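Local coordinates for molybdopterin-guanine dinucleotide biosynthesis protein B (Bacillus subtilis subsp. spizizenii, PDB 4OYH) that binds GTP, which it hydrolyses only weakly, and may act as an adapter for efficient biosynthesis and use of the molybdopterin guanine dinucleotide cofactor, at residues N135-I140 and V164-S169. The protein carries 2 engineered substitutions. Numbering follows the deposited sequence.
Sequences NTIAII and VDLVLS. Engineered in segment 164-169: L166 (natural residue Phe). With SO4 (sulfate ion), chain H.
L166 of helix 161-171 packs on I137 and A138 of strand 136-141, a helix-on-sheet contact in the alpha/beta fold of a P-loop NTPase. L166, an engineered residue that is Phe in the natural protein, supplies the helix side of the contact, and its two methyl branches divide the work. CD2 touches the tip of I137, at 3.9 Å from its CD1, while CD1 reaches more loosely over A138, 4.4 Å from CB. CG of L166 lies trans to the backbone N (chi1 177°), which carries the leucine out from the helix toward the strand, where I137 crosses it at a slant. Both I137 and A138 point toward the helix, which a regular strand would not allow for neighbours; this is consistent with the psi of -9° at I137, far from the extended form.

The strand itself is the fifth of six in the parallel sheet, between 118-122 and the short edge strand 155-156; the helix follows that last strand and lies against the sheet. F156 adjoins both A138 and L166, widening the apolar patch, and F26 of helix 23-35 touches I140, V164 and V167. The interface is thin, burying 104 Å² in all, and its backbones stay well apart, with 8.7 Å between the CA atoms of A138 and L166. At the start of the strand, on the side remote from the helix, a sulfate, probably a crystallisation additive, accepts hydrogen bonds from two successive amides: N135 N to O2 (2.9 Å) and T136 N to O3 (3.0 Å).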
loop_
_atom_site.group_PDB
_atom_site.type_symbol
_atom_site.label_atom_id
_atom_site.label_comp_id
_atom_site.label_asym_id
_atom_site.label_seq_id
_atom_site.Cartn_x
_atom_site.Cartn_y
_atom_site.Cartn_z
ATOM N N ASN A 135 25.187 5.735 -13.348
ATOM C CA ASN A 135 24.587 4.634 -14.050
ATOM C C ASN A 135 23.547 5.107 -15.022
ATOM O O ASN A 135 22.490 4.488 -15.191
ATOM C CB ASN A 135 23.997 3.616 -13.067
ATOM C CG ASN A 135 23.935 2.233 -13.669
ATOM O OD1 ASN A 135 24.398 2.016 -14.790
ATOM N ND2 ASN A 135 23.374 1.296 -12.940
ATOM N N THR A 136 23.883 6.194 -15.693
ATOM C CA THR A 136 22.996 6.812 -16.656
ATOM C C THR A 136 23.140 6.070 -17.963
ATOM O O THR A 136 24.253 5.972 -18.471
ATOM C CB THR A 136 23.335 8.303 -16.860
ATOM O OG1 THR A 136 23.146 8.995 -15.627
ATOM C CG2 THR A 136 22.455 8.923 -17.941
ATOM N N ILE A 137 22.039 5.559 -18.521
ATOM C CA ILE A 137 22.147 4.690 -19.714
ATOM C C ILE A 137 21.585 5.338 -20.940
ATOM O O ILE A 137 21.740 4.801 -22.067
ATOM C CB ILE A 137 21.470 3.308 -19.499
ATOM C CG1 ILE A 137 20.022 3.454 -19.061
ATOM C CG2 ILE A 137 22.303 2.503 -18.458
ATOM C CD1 ILE A 137 19.180 2.203 -19.149
ATOM N N ALA A 138 20.926 6.479 -20.728
ATOM C CA ALA A 138 20.428 7.278 -21.846
ATOM C C ALA A 138 19.983 8.651 -21.434
ATOM O O ALA A 138 19.667 8.893 -20.278
ATOM C CB ALA A 138 19.284 6.585 -22.503
ATOM N N ILE A 139 19.947 9.544 -22.403
ATOM C CA ILE A 139 19.412 10.866 -22.180
ATOM C C ILE A 139 18.308 11.116 -23.155
ATOM O O ILE A 139 18.454 10.906 -24.352
ATOM C CB ILE A 139 20.486 11.954 -22.325
ATOM C CG1 ILE A 139 21.478 11.868 -21.159
ATOM C CG2 ILE A 139 19.836 13.353 -22.356
ATOM C CD1 ILE A 139 22.818 12.302 -21.521
ATOM N N ILE A 140 17.187 11.530 -22.606
ATOM C CA ILE A 140 16.134 12.177 -23.352
ATOM C C ILE A 140 16.268 13.682 -23.143
ATOM O O ILE A 140 15.871 14.218 -22.113
ATOM C CB ILE A 140 14.773 11.712 -22.875
ATOM C CG1 ILE A 140 14.621 10.229 -23.109
ATOM C CG2 ILE A 140 13.669 12.447 -23.608
ATOM C CD1 ILE A 140 13.468 9.688 -22.402
ATOM N N VAL A 164 11.552 4.306 -25.320
ATOM C CA VAL A 164 10.762 3.495 -24.404
ATOM C C VAL A 164 11.118 2.012 -24.596
ATOM O O VAL A 164 11.076 1.241 -23.632
ATOM C CB VAL A 164 9.217 3.695 -24.528
ATOM C CG1 VAL A 164 8.849 5.040 -25.154
ATOM C CG2 VAL A 164 8.575 2.548 -25.231
ATOM N N ASP A 165 11.489 1.625 -25.813
ATOM C CA ASP A 165 11.898 0.234 -26.112
ATOM C C ASP A 165 13.243 -0.077 -25.447
ATOM O O ASP A 165 13.504 -1.208 -25.038
ATOM C CB ASP A 165 12.008 -0.013 -27.629
ATOM C CG ASP A 165 10.638 -0.214 -28.322
ATOM O OD1 ASP A 165 9.616 -0.441 -27.635
ATOM O OD2 ASP A 165 10.587 -0.163 -29.576
ATOM N N LEU A 166 14.093 0.938 -25.329
ATOM C CA LEU A 166 15.364 0.768 -24.673
ATOM C C LEU A 166 15.087 0.468 -23.216
ATOM O O LEU A 166 15.755 -0.349 -22.615
ATOM C CB LEU A 166 16.255 2.011 -24.850
ATOM C CG LEU A 166 17.609 2.012 -24.138
ATOM C CD1 LEU A 166 18.552 2.952 -24.803
ATOM C CD2 LEU A 166 17.513 2.455 -22.696
ATOM N N VAL A 167 14.086 1.090 -22.632
ATOM C CA VAL A 167 13.877 0.858 -21.214
ATOM C C VAL A 167 13.341 -0.545 -20.983
ATOM O O VAL A 167 13.719 -1.214 -20.029
ATOM C CB VAL A 167 12.927 1.889 -20.600
ATOM C CG1 VAL A 167 12.641 1.537 -19.145
ATOM C CG2 VAL A 167 13.519 3.265 -20.673
ATOM N N LEU A 168 12.487 -1.000 -21.885
ATOM C CA LEU A 168 11.835 -2.283 -21.721
ATOM C C LEU A 168 12.801 -3.417 -21.906
ATOM O O LEU A 168 12.688 -4.477 -21.267
ATOM C CB LEU A 168 10.670 -2.403 -22.700
ATOM C CG LEU A 168 9.467 -1.554 -22.291
ATOM C CD1 LEU A 168 8.587 -1.211 -23.469
ATOM C CD2 LEU A 168 8.684 -2.300 -21.283
ATOM N N SER A 169 13.789 -3.206 -22.748
ATOM C CA SER A 169 14.739 -4.271 -22.993
ATOM C C SER A 169 15.575 -4.425 -21.737
ATOM O O SER A 169 15.976 -5.547 -21.400
ATOM C CB SER A 169 15.605 -3.998 -24.244
ATOM O OG SER A 169 16.758 -3.230 -23.934
HETATM S S SO4 H . 27.836 7.196 -15.506
HETATM O O1 SO4 H . 28.627 8.319 -14.990
HETATM O O2 SO4 H . 27.754 6.085 -14.581
HETATM O O3 SO4 H . 26.499 7.716 -15.697
HETATM O O4 SO4 H . 28.384 6.687 -16.747
#